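Local atomic coordinates of 6-aminohexanoate-cyclic-dimer hydrolase (Arthrobacter sp., PDB entry 3A2Q), a protein that hydrolyses one amide bond of the cyclic dimer of 6-aminohexanoate, a by-product of nylon-6 manufacture, to give the linear dimer. Residues E301-R306 and V426-S431; A278-G283 and I449-V454; Q36-E41 and A160-V165. The protein carries 1 engineered substitution. One frame throughout, in Å; residues are numbered along the deposited sequence.

Contact 1. Residues E301-R306 and V426-S431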
ATOM      1  N   GLU A 301     -17.137  -3.586 -17.429  1.00 29.19           N
ATOM      2  CA  GLU A 301     -17.061  -2.601 -18.502  1.00 27.64           C
ATOM      3  C   GLU A 301     -16.730  -1.219 -17.975  1.00 27.63           C
ATOM      4  O   GLU A 301     -16.214  -0.380 -18.712  1.00 25.73           O
ATOM      5  CB  GLU A 301     -18.361  -2.556 -19.313  1.00 35.03           C
ATOM      6  CG  GLU A 301     -19.609  -2.202 -18.546  1.00 46.75           C
ATOM      7  CD  GLU A 301     -20.819  -2.095 -19.459  1.00 57.36           C
ATOM      8  OE1 GLU A 301     -21.041  -3.030 -20.264  1.00 61.17           O
ATOM      9  OE2 GLU A 301     -21.544  -1.082 -19.374  1.00 59.30           O
ATOM     10  N   ALA A 302     -17.015  -0.989 -16.696  1.00 29.37           N
ATOM     11  CA  ALA A 302     -16.725   0.301 -16.077  1.00 28.09           C
ATOM     12  C   ALA A 302     -15.235   0.601 -16.144  1.00 25.15           C
ATOM     13  O   ALA A 302     -14.829   1.762 -16.137  1.00 27.47           O
ATOM     14  CB  ALA A 302     -17.189   0.305 -14.629  1.00 28.49           C
ATOM     15  N   LEU A 303     -14.414  -0.443 -16.205  1.00 24.63           N
ATOM     16  CA  LEU A 303     -12.971  -0.245 -16.269  1.00 24.07           C
ATOM     17  C   LEU A 303     -12.538   0.422 -17.572  1.00 23.32           C
ATOM     18  O   LEU A 303     -11.409   0.904 -17.680  1.00 28.65           O
ATOM     19  CB  LEU A 303     -12.230  -1.581 -16.075  1.00 26.72           C
ATOM     20  CG  LEU A 303     -12.378  -2.216 -14.681  1.00 25.03           C
ATOM     21  CD1 LEU A 303     -11.444  -3.409 -14.553  1.00 26.04           C
ATOM     22  CD2 LEU A 303     -12.056  -1.193 -13.604  1.00 26.97           C
ATOM     23  N   GLY A 304     -13.438   0.464 -18.552  1.00 25.43           N
ATOM     24  CA  GLY A 304     -13.114   1.093 -19.822  1.00 23.87           C
ATOM     25  C   GLY A 304     -13.270   2.599 -19.749  1.00 28.34           C
ATOM     26  O   GLY A 304     -13.014   3.318 -20.716  1.00 26.69           O
ATOM     27  N   ASP A 305     -13.681   3.081 -18.582  1.00 28.64           N
ATOM     28  CA  ASP A 305     -13.902   4.504 -18.368  1.00 28.40           C
ATOM     29  C   ASP A 305     -13.089   5.006 -17.178  1.00 29.69           C
ATOM     30  O   ASP A 305     -13.065   4.379 -16.115  1.00 30.93           O
ATOM     31  CB  ASP A 305     -15.406   4.742 -18.148  1.00 31.55           C
ATOM     32  CG  ASP A 305     -15.734   6.165 -17.731  1.00 40.47           C
ATOM     33  OD1 ASP A 305     -15.238   7.119 -18.368  1.00 38.43           O
ATOM     34  OD2 ASP A 305     -16.510   6.328 -16.766  1.00 48.88           O
ATOM     35  N   ARG A 306     -12.390   6.119 -17.364  1.00 26.60           N
ATOM     36  CA  ARG A 306     -11.615   6.681 -16.269  1.00 26.33           C
ATOM     37  C   ARG A 306     -11.996   8.148 -16.092  1.00 26.37           C
ATOM     38  O   ARG A 306     -11.223   8.944 -15.564  1.00 27.70           O
ATOM     39  CB  ARG A 306     -10.108   6.544 -16.519  1.00 23.74           C
ATOM     40  CG  ARG A 306      -9.307   6.418 -15.222  1.00 20.28           C
ATOM     41  CD  ARG A 306      -7.813   6.441 -15.436  1.00 22.48           C
ATOM     42  NE  ARG A 306      -7.356   5.367 -16.314  1.00 27.02           N
ATOM     43  CZ  ARG A 306      -6.847   5.557 -17.528  1.00 29.13           C
ATOM     44  NH1 ARG A 306      -6.728   6.785 -18.013  1.00 27.99           N
ATOM     45  NH2 ARG A 306      -6.454   4.518 -18.255  1.00 24.61           N
ATOM     46  N   VAL A 426      -6.279   2.256  -9.068  1.00 22.42           N
ATOM     47  CA  VAL A 426      -7.194   3.291  -8.596  1.00 22.24           C
ATOM     48  C   VAL A 426      -8.700   2.994  -8.698  1.00 22.68           C
ATOM     49  O   VAL A 426      -9.475   3.445  -7.853  1.00 23.33           O
ATOM     50  CB  VAL A 426      -6.870   4.659  -9.270  1.00 24.03           C
ATOM     51  CG1 VAL A 426      -7.319   4.668 -10.708  1.00 26.81           C
ATOM     52  CG2 VAL A 426      -7.515   5.785  -8.490  1.00 24.78           C
ATOM     53  N   PRO A 427      -9.140   2.220  -9.709  1.00 22.13           N
ATOM     54  CA  PRO A 427     -10.583   1.962  -9.764  1.00 23.19           C
ATOM     55  C   PRO A 427     -11.121   1.296  -8.496  1.00 22.59           C
ATOM     56  O   PRO A 427     -12.269   1.507  -8.115  1.00 23.27           O
ATOM     57  CB  PRO A 427     -10.731   1.050 -10.983  1.00 24.38           C
ATOM     58  CG  PRO A 427      -9.554   1.383 -11.827  1.00 21.31           C
ATOM     59  CD  PRO A 427      -8.447   1.543 -10.818  1.00 21.63           C
ATOM     60  N   PHE A 428     -10.286   0.497  -7.840  1.00 21.13           N
ATOM     61  CA  PHE A 428     -10.719  -0.216  -6.648  1.00 21.09           C
ATOM     62  C   PHE A 428     -10.635   0.585  -5.361  1.00 24.31           C
ATOM     63  O   PHE A 428     -11.165   0.166  -4.331  1.00 24.26           O
ATOM     64  CB  PHE A 428      -9.970  -1.544  -6.596  1.00 20.72           C
ATOM     65  CG  PHE A 428     -10.082  -2.296  -7.886  1.00 22.42           C
ATOM     66  CD1 PHE A 428     -11.326  -2.772  -8.307  1.00 25.44           C
ATOM     67  CD2 PHE A 428      -9.011  -2.355  -8.770  1.00 24.28           C
ATOM     68  CE1 PHE A 428     -11.504  -3.279  -9.590  1.00 20.21           C
ATOM     69  CE2 PHE A 428      -9.179  -2.861 -10.060  1.00 20.89           C
ATOM     70  CZ  PHE A 428     -10.430  -3.323 -10.472  1.00 24.29           C
ATOM     71  N   ASN A 429      -9.973   1.738  -5.416  1.00 23.21           N
ATOM     72  CA  ASN A 429      -9.942   2.620  -4.259  1.00 21.05           C
ATOM     73  C   ASN A 429     -11.313   3.279  -4.311  1.00 21.67           C
ATOM     74  O   ASN A 429     -11.920   3.562  -3.286  1.00 20.82           O
ATOM     75  CB  ASN A 429      -8.886   3.722  -4.394  1.00 20.85           C
ATOM     76  CG  ASN A 429      -7.491   3.207  -4.214  1.00 22.54           C
ATOM     77  OD1 ASN A 429      -6.824   2.846  -5.180  1.00 19.83           O
ATOM     78  ND2 ASN A 429      -7.039   3.152  -2.964  1.00 21.99           N
ATOM     79  N   VAL A 430     -11.801   3.528  -5.525  1.00 21.38           N
ATOM     80  CA  VAL A 430     -13.113   4.150  -5.674  1.00 22.21           C
ATOM     81  C   VAL A 430     -14.241   3.192  -5.305  1.00 23.48           C
ATOM     82  O   VAL A 430     -15.183   3.588  -4.631  1.00 22.67           O
ATOM     83  CB  VAL A 430     -13.337   4.678  -7.105  1.00 23.39           C
ATOM     84  CG1 VAL A 430     -14.762   5.202  -7.251  1.00 21.66           C
ATOM     85  CG2 VAL A 430     -12.341   5.791  -7.396  1.00 25.79           C
ATOM     86  N   SER A 431     -14.149   1.931  -5.728  1.00 25.04           N
ATOM     87  CA  SER A 431     -15.200   0.968  -5.406  1.00 22.92           C
ATOM     88  C   SER A 431     -15.084   0.458  -3.972  1.00 25.18           C
ATOM     89  O   SER A 431     -16.075   0.027  -3.385  1.00 25.15           O
ATOM     90  CB  SER A 431     -15.160  -0.227  -6.366  1.00 22.65           C
ATOM     91  OG  SER A 431     -14.033  -1.038  -6.104  1.00 19.56           O
TER

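Contact 2. Residues A278-G283 and I449-V454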
ATOM      1  N   ALA A 278       1.115  -7.978 -18.844  1.00 24.45           N
ATOM      2  CA  ALA A 278      -0.042  -8.737 -19.294  1.00 24.23           C
ATOM      3  C   ALA A 278       0.212 -10.241 -19.218  1.00 27.47           C
ATOM      4  O   ALA A 278      -0.662 -11.002 -18.806  1.00 26.22           O
ATOM      5  CB  ALA A 278      -0.408  -8.344 -20.717  1.00 27.43           C
ATOM      6  N   ALA A 279       1.415 -10.663 -19.598  1.00 25.09           N
ATOM      7  CA  ALA A 279       1.759 -12.082 -19.589  1.00 28.29           C
ATOM      8  C   ALA A 279       1.778 -12.680 -18.181  1.00 25.84           C
ATOM      9  O   ALA A 279       1.467 -13.853 -18.001  1.00 26.82           O
ATOM     10  CB  ALA A 279       3.109 -12.296 -20.273  1.00 25.08           C
ATOM     11  N   ALA A 280       2.149 -11.874 -17.189  1.00 25.54           N
ATOM     12  CA  ALA A 280       2.196 -12.337 -15.806  1.00 24.71           C
ATOM     13  C   ALA A 280       0.780 -12.632 -15.343  1.00 24.25           C
ATOM     14  O   ALA A 280       0.520 -13.651 -14.708  1.00 27.12           O
ATOM     15  CB  ALA A 280       2.828 -11.268 -14.909  1.00 25.07           C
ATOM     16  N   ALA A 281      -0.140 -11.729 -15.663  1.00 25.40           N
ATOM     17  CA  ALA A 281      -1.538 -11.910 -15.283  1.00 24.68           C
ATOM     18  C   ALA A 281      -2.111 -13.119 -16.025  1.00 24.82           C
ATOM     19  O   ALA A 281      -2.843 -13.928 -15.450  1.00 26.04           O
ATOM     20  CB  ALA A 281      -2.333 -10.659 -15.620  1.00 22.13           C
ATOM     21  N   ARG A 282      -1.772 -13.240 -17.303  1.00 26.00           N
ATOM     22  CA  ARG A 282      -2.253 -14.360 -18.107  1.00 27.09           C
ATOM     23  C   ARG A 282      -1.771 -15.674 -17.486  1.00 26.80           C
ATOM     24  O   ARG A 282      -2.539 -16.629 -17.351  1.00 27.10           O
ATOM     25  CB  ARG A 282      -1.749 -14.216 -19.550  1.00 29.77           C
ATOM     26  CG  ARG A 282      -2.166 -15.336 -20.499  1.00 33.03           C
ATOM     27  CD  ARG A 282      -3.676 -15.503 -20.562  1.00 36.96           C
ATOM     28  NE  ARG A 282      -4.350 -14.325 -21.100  1.00 34.08           N
ATOM     29  CZ  ARG A 282      -5.666 -14.230 -21.257  1.00 38.11           C
ATOM     30  NH1 ARG A 282      -6.452 -15.244 -20.917  1.00 31.54           N
ATOM     31  NH2 ARG A 282      -6.198 -13.120 -21.750  1.00 34.93           N
ATOM     32  N   GLY A 283      -0.502 -15.704 -17.096  1.00 27.86           N
ATOM     33  CA  GLY A 283       0.071 -16.890 -16.484  1.00 27.86           C
ATOM     34  C   GLY A 283      -0.642 -17.286 -15.204  1.00 30.05           C
ATOM     35  O   GLY A 283      -0.834 -18.471 -14.939  1.00 29.04           O
ATOM     36  N   ILE A 449       7.128  -8.067 -11.101  1.00 21.74           N
ATOM     37  CA  ILE A 449       5.867  -7.699 -11.749  1.00 20.98           C
ATOM     38  C   ILE A 449       4.757  -8.329 -10.907  1.00 22.11           C
ATOM     39  O   ILE A 449       4.701  -9.546 -10.754  1.00 24.34           O
ATOM     40  CB  ILE A 449       5.769  -8.254 -13.202  1.00 22.42           C
ATOM     41  CG1 ILE A 449       6.782  -7.549 -14.102  1.00 21.40           C
ATOM     42  CG2 ILE A 449       4.354  -8.075 -13.748  1.00 23.67           C
ATOM     43  CD1 ILE A 449       6.748  -8.015 -15.559  1.00 25.11           C
ATOM     44  N   GLY A 450       3.879  -7.501 -10.354  1.00 23.15           N
ATOM     45  CA  GLY A 450       2.803  -8.042  -9.546  1.00 22.75           C
ATOM     46  C   GLY A 450       1.551  -8.403 -10.326  1.00 23.18           C
ATOM     47  O   GLY A 450       1.279  -7.849 -11.394  1.00 22.08           O
ATOM     48  N   VAL A 451       0.803  -9.370  -9.800  1.00 19.59           N
ATOM     49  CA  VAL A 451      -0.460  -9.781 -10.400  1.00 22.29           C
ATOM     50  C   VAL A 451      -1.523  -9.405  -9.365  1.00 20.46           C
ATOM     51  O   VAL A 451      -1.386  -9.722  -8.175  1.00 22.52           O
ATOM     52  CB  VAL A 451      -0.489 -11.298 -10.688  1.00 24.63           C
ATOM     53  CG1 VAL A 451      -1.865 -11.704 -11.191  1.00 25.70           C
ATOM     54  CG2 VAL A 451       0.562 -11.636 -11.742  1.00 26.91           C
ATOM     55  N   GLN A 452      -2.560  -8.709  -9.817  1.00 20.67           N
ATOM     56  CA  GLN A 452      -3.614  -8.235  -8.926  1.00 23.97           C
ATOM     57  C   GLN A 452      -4.878  -9.087  -8.984  1.00 22.01           C
ATOM     58  O   GLN A 452      -5.299  -9.525 -10.055  1.00 24.17           O
ATOM     59  CB  GLN A 452      -3.964  -6.775  -9.266  1.00 20.79           C
ATOM     60  CG  GLN A 452      -4.845  -6.083  -8.220  1.00 21.91           C
ATOM     61  CD  GLN A 452      -5.155  -4.620  -8.528  1.00 22.50           C
ATOM     62  OE1 GLN A 452      -5.581  -3.876  -7.646  1.00 23.62           O
ATOM     63  NE2 GLN A 452      -4.954  -4.207  -9.781  1.00 22.92           N
ATOM     64  N   ILE A 453      -5.475  -9.308  -7.820  1.00 23.61           N
ATOM     65  CA  ILE A 453      -6.710 -10.078  -7.723  1.00 23.74           C
ATOM     66  C   ILE A 453      -7.688  -9.197  -6.949  1.00 21.15           C
ATOM     67  O   ILE A 453      -7.330  -8.639  -5.912  1.00 20.75           O
ATOM     68  CB  ILE A 453      -6.512 -11.392  -6.930  1.00 24.65           C
ATOM     69  CG1 ILE A 453      -5.222 -12.089  -7.363  1.00 38.93           C
ATOM     70  CG2 ILE A 453      -7.705 -12.305  -7.151  1.00 30.70           C
ATOM     71  CD1 ILE A 453      -5.165 -12.433  -8.818  1.00 42.26           C
ATOM     72  N   VAL A 454      -8.910  -9.074  -7.458  1.00 20.19           N
ATOM     73  CA  VAL A 454      -9.937  -8.250  -6.823  1.00 19.78           C
ATOM     74  C   VAL A 454     -11.193  -9.081  -6.552  1.00 22.55           C
ATOM     75  O   VAL A 454     -11.718  -9.717  -7.461  1.00 23.52           O
ATOM     76  CB  VAL A 454     -10.353  -7.076  -7.738  1.00 19.74           C
ATOM     77  CG1 VAL A 454     -11.287  -6.136  -6.981  1.00 20.61           C
ATOM     78  CG2 VAL A 454      -9.113  -6.334  -8.246  1.00 20.27           C
TER

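Contact 3. Residues Q36-E41 and A160-V165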
ATOM      1  N   GLN A  36      20.935  -1.642   9.673  1.00 40.85           N
ATOM      2  CA  GLN A  36      22.080  -0.736   9.648  1.00 41.10           C
ATOM      3  C   GLN A  36      22.997  -0.964   8.449  1.00 40.70           C
ATOM      4  O   GLN A  36      23.569  -0.018   7.903  1.00 42.18           O
ATOM      5  CB  GLN A  36      22.885  -0.893  10.937  1.00 40.24           C
ATOM      6  CG  GLN A  36      22.092  -0.578  12.189  1.00 40.54           C
ATOM      7  CD  GLN A  36      22.929  -0.685  13.443  1.00 45.53           C
ATOM      8  OE1 GLN A  36      23.478  -1.745  13.750  1.00 44.69           O
ATOM      9  NE2 GLN A  36      23.033   0.418  14.176  1.00 48.66           N
ATOM     10  N   ALA A  37      23.126  -2.220   8.039  1.00 40.59           N
ATOM     11  CA  ALA A  37      23.983  -2.586   6.917  1.00 40.46           C
ATOM     12  C   ALA A  37      23.373  -2.360   5.535  1.00 42.33           C
ATOM     13  O   ALA A  37      24.026  -1.822   4.637  1.00 39.04           O
ATOM     14  CB  ALA A  37      24.399  -4.045   7.055  1.00 38.94           C
ATOM     15  N   VAL A  38      22.119  -2.770   5.373  1.00 41.76           N
ATOM     16  CA  VAL A  38      21.426  -2.666   4.091  1.00 40.66           C
ATOM     17  C   VAL A  38      20.649  -1.377   3.820  1.00 38.33           C
ATOM     18  O   VAL A  38      20.664  -0.873   2.697  1.00 35.65           O
ATOM     19  CB  VAL A  38      20.467  -3.873   3.911  1.00 44.13           C
ATOM     20  CG1 VAL A  38      19.560  -3.663   2.712  1.00 47.76           C
ATOM     21  CG2 VAL A  38      21.279  -5.143   3.737  1.00 46.33           C
ATOM     22  N   ASN A  39      19.979  -0.843   4.838  1.00 35.86           N
ATOM     23  CA  ASN A  39      19.187   0.368   4.650  1.00 37.35           C
ATOM     24  C   ASN A  39      19.917   1.563   4.041  1.00 39.49           C
ATOM     25  O   ASN A  39      19.319   2.342   3.298  1.00 41.49           O
ATOM     26  CB  ASN A  39      18.541   0.801   5.963  1.00 37.91           C
ATOM     27  CG  ASN A  39      17.513   1.889   5.761  1.00 42.33           C
ATOM     28  OD1 ASN A  39      16.545   1.711   5.018  1.00 42.16           O
ATOM     29  ND2 ASN A  39      17.715   3.023   6.415  1.00 38.85           N
ATOM     30  N   PRO A  40      21.212   1.741   4.351  1.00 40.74           N
ATOM     31  CA  PRO A  40      21.898   2.893   3.756  1.00 39.80           C
ATOM     32  C   PRO A  40      21.827   2.895   2.231  1.00 39.79           C
ATOM     33  O   PRO A  40      21.775   3.950   1.600  1.00 40.98           O
ATOM     34  CB  PRO A  40      23.330   2.752   4.271  1.00 44.07           C
ATOM     35  CG  PRO A  40      23.161   2.025   5.576  1.00 46.07           C
ATOM     36  CD  PRO A  40      22.103   1.001   5.264  1.00 41.01           C
ATOM     37  N   GLU A  41      21.807   1.707   1.638  1.00 39.78           N
ATOM     38  CA  GLU A  41      21.754   1.594   0.187  1.00 39.10           C
ATOM     39  C   GLU A  41      20.388   1.877  -0.437  1.00 36.97           C
ATOM     40  O   GLU A  41      20.309   2.307  -1.586  1.00 36.65           O
ATOM     41  CB  GLU A  41      22.219   0.205  -0.250  1.00 43.32           C
ATOM     42  CG  GLU A  41      23.656  -0.107   0.109  1.00 47.52           C
ATOM     43  CD  GLU A  41      24.181  -1.319  -0.630  1.00 54.50           C
ATOM     44  OE1 GLU A  41      24.275  -1.261  -1.876  1.00 56.62           O
ATOM     45  OE2 GLU A  41      24.499  -2.328   0.030  1.00 63.76           O
ATOM     46  N   ALA A 160      13.590  -6.174   1.256  1.00 29.93           N
ATOM     47  CA  ALA A 160      14.980  -6.306   1.693  1.00 32.86           C
ATOM     48  C   ALA A 160      15.104  -6.951   3.069  1.00 33.58           C
ATOM     49  O   ALA A 160      16.175  -6.940   3.675  1.00 33.80           O
ATOM     50  CB  ALA A 160      15.651  -4.945   1.702  1.00 30.24           C
ATOM     51  N   ALA A 161      14.000  -7.502   3.560  1.00 32.66           N
ATOM     52  CA  ALA A 161      13.968  -8.173   4.855  1.00 32.27           C
ATOM     53  C   ALA A 161      14.315  -7.303   6.063  1.00 32.41           C
ATOM     54  O   ALA A 161      14.832  -7.806   7.061  1.00 32.40           O
ATOM     55  CB  ALA A 161      14.875  -9.398   4.821  1.00 35.07           C
ATOM     56  N   LEU A 162      14.029  -6.005   5.988  1.00 31.08           N
ATOM     57  CA  LEU A 162      14.306  -5.128   7.120  1.00 31.03           C
ATOM     58  C   LEU A 162      13.226  -5.397   8.171  1.00 34.33           C
ATOM     59  O   LEU A 162      13.340  -4.982   9.326  1.00 34.31           O
ATOM     60  CB  LEU A 162      14.284  -3.660   6.691  1.00 31.00           C
ATOM     61  CG  LEU A 162      15.127  -3.295   5.465  1.00 33.55           C
ATOM     62  CD1 LEU A 162      15.194  -1.781   5.334  1.00 32.18           C
ATOM     63  CD2 LEU A 162      16.526  -3.876   5.594  1.00 31.60           C
ATOM     64  N   SER A 163      12.185  -6.109   7.744  1.00 34.35           N
ATOM     65  CA  SER A 163      11.055  -6.506   8.584  1.00 33.94           C
ATOM     66  C   SER A 163      10.210  -7.464   7.752  1.00 34.56           C
ATOM     67  O   SER A 163      10.169  -7.353   6.526  1.00 33.21           O
ATOM     68  CB  SER A 163      10.213  -5.298   8.993  1.00 33.08           C
ATOM     69  OG  SER A 163      10.854  -4.550  10.009  1.00 38.14           O
ATOM     70  N   PRO A 164       9.537  -8.426   8.401  1.00 33.16           N
ATOM     71  CA  PRO A 164       8.709  -9.383   7.655  1.00 32.06           C
ATOM     72  C   PRO A 164       7.362  -8.811   7.213  1.00 31.34           C
ATOM     73  O   PRO A 164       6.726  -9.334   6.299  1.00 32.93           O
ATOM     74  CB  PRO A 164       8.551 -10.542   8.635  1.00 31.84           C
ATOM     75  CG  PRO A 164       8.609  -9.863   9.973  1.00 33.06           C
ATOM     76  CD  PRO A 164       9.692  -8.835   9.811  1.00 32.23           C
ATOM     77  N   VAL A 165       6.937  -7.736   7.870  1.00 30.70           N
ATOM     78  CA  VAL A 165       5.667  -7.091   7.559  1.00 30.49           C
ATOM     79  C   VAL A 165       5.771  -5.590   7.791  1.00 29.63           C
ATOM     80  O   VAL A 165       6.623  -5.128   8.549  1.00 29.20           O
ATOM     81  CB  VAL A 165       4.526  -7.640   8.442  1.00 26.68           C
ATOM     82  CG1 VAL A 165       4.411  -9.146   8.270  1.00 27.70           C
ATOM     83  CG2 VAL A 165       4.774  -7.289   9.890  1.00 28.32           C
TER

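Contact 1. Residues E301-R306 and V426-S431
L303 meets P427 and F428 through a first torsion that turns CG opposite the carbonyl carbon, beside the backbone N (chi1 -66°), and a second near 180° that puts CD1 in the extended position and leaves the other methyl, CD2, turned toward the proline and phenylalanine. F428 has the same first torsion (chi1 -51°), which brings its ring round beside the proline of its own segment. One leucine methyl makes the closest approaches: L303 CD2 lies 3.7 Å from P427 CB and 4.0 Å from P427 CG, and F428 CZ follows at 4.1 Å from L303 CD2. The leucine crosses the pyrrolidine ring at about a right angle and reaches the far end of the phenylalanine ring obliquely. That ring also packs against its neighbour in sequence, since P427 CB stands 4.2 Å above its plane, over the centre. Proline and phenylalanine thus form one apolar surface to which the leucine is applied. Each segment folds on its own backbone bonds. In the 3-10 turn 301-304, G304 N donates to E301 O, and V426 O accepts from both N429 N and V430 N. All three touching residues are buried. The contact therefore joins the loop between strand 294-297 and helix 308-331 to helix 427-431 through apolar packing, with no hydrogen bond between the segments. L303 also packs on Y369 of helix 356-378, V426 rests on F308 and Y312 of helix 308-331, and F428 lies against Q452 of strand 448-455.

Contact 2. Residues A278-G283 and I449-V454
A280 packs on I449 and V451 in a helix-on-sheet contact, in which helix 275-290 lies against strand 448-455, an inner strand of the mixed sheet of this amidase fold. The two segment axes approach to 7.9 Å at an angle of 51°, and the chains come nearest at A281 and V451, whose CA atoms are 5.4 Å apart. The A280 methyl rests against both branched side chains: its CB is 3.7 Å from I449 CG2 and 3.9 Å from V451 CG2. I449 and V451 alternate with G450 along the strand, so both present their side chains to the helix. In V451, CG1 is anti to the backbone N (chi1 175°), which leaves CG2 beside that N and directed at the helix backbone, 3.6 Å from A280 O. The other branch, V451 CG1, lies 4.1 Å from A281 CA. Next to this pair, A281 packs on P387 and V451 on I385, both of the adjoining strand 383-387. This face of the helix has no directional bond to the strand and rests on shape and apolar packing, the small A280 letting the helix backbone come close to V451, while R282 on the other side forms a salt bridge with D297.

Contact 3. Residues Q36-E41 and A160-V165
V38 and N39 of helix 24-42 meet A160 and L162 through a small number of side-chain atoms. V38 CG1 is 4.2 Å from A160 CB and equally 4.2 Å from L162 CD2, a modest apolar packing of one valine branch on two neighbours. The other leucine methyl, L162 CD1, comes 3.8 Å from N39 OD1, with the two side chains at about a right angle. This is van der Waals contact, for the polar bond of that oxygen is made with V45 N, at the start of strand 45-48. With CG anti to its own backbone nitrogen (chi1 -169°), N39 brings OD1 beside both L162 CD1 and V45 N; the leucine has CG opposite its carbonyl carbon and an extended chi2, which spreads CD1 and CD2 toward N39 and V38 respectively. Further out, H34 and V35 of the same helix also pack on L162, and H34 NE2 is hydrogen-bonded to A160 O, a polar tie between helix 24-42 and the loop. On the loop side, S163 OG donates to L162 O over 2.6 Å. What places A160 and L162 is the end of helix 152-159: A161, with positive phi, is the C-prime residue of a Schellman motif, whose bonds from L162 N to A157 O and from A161 N to V158 O reverse the chain before it runs on into strand 165-170.

Contacts 1 and 2 are neighbours, with centres 17 Å apart, and they touch: F428 CD1 packs 3.6 Å from V454 CG1, so strand 448-455 is common to both surroundings. In the chain, contact 3 closes first, then 278-283 opens contact 2, both segments of contact 1 follow, and 449-454 comes last. Contact 3 lies farther off, its centre about 35 Å from that of contact 1, on the opposite side of the chain's centre, and about 27 Å from that of contact 2. Strand 165-170, into which contact 3 leads, and strand 448-455, on which contact 2 packs, belong to the same mixed sheet, so these contacts attach helices and loops to different parts of it.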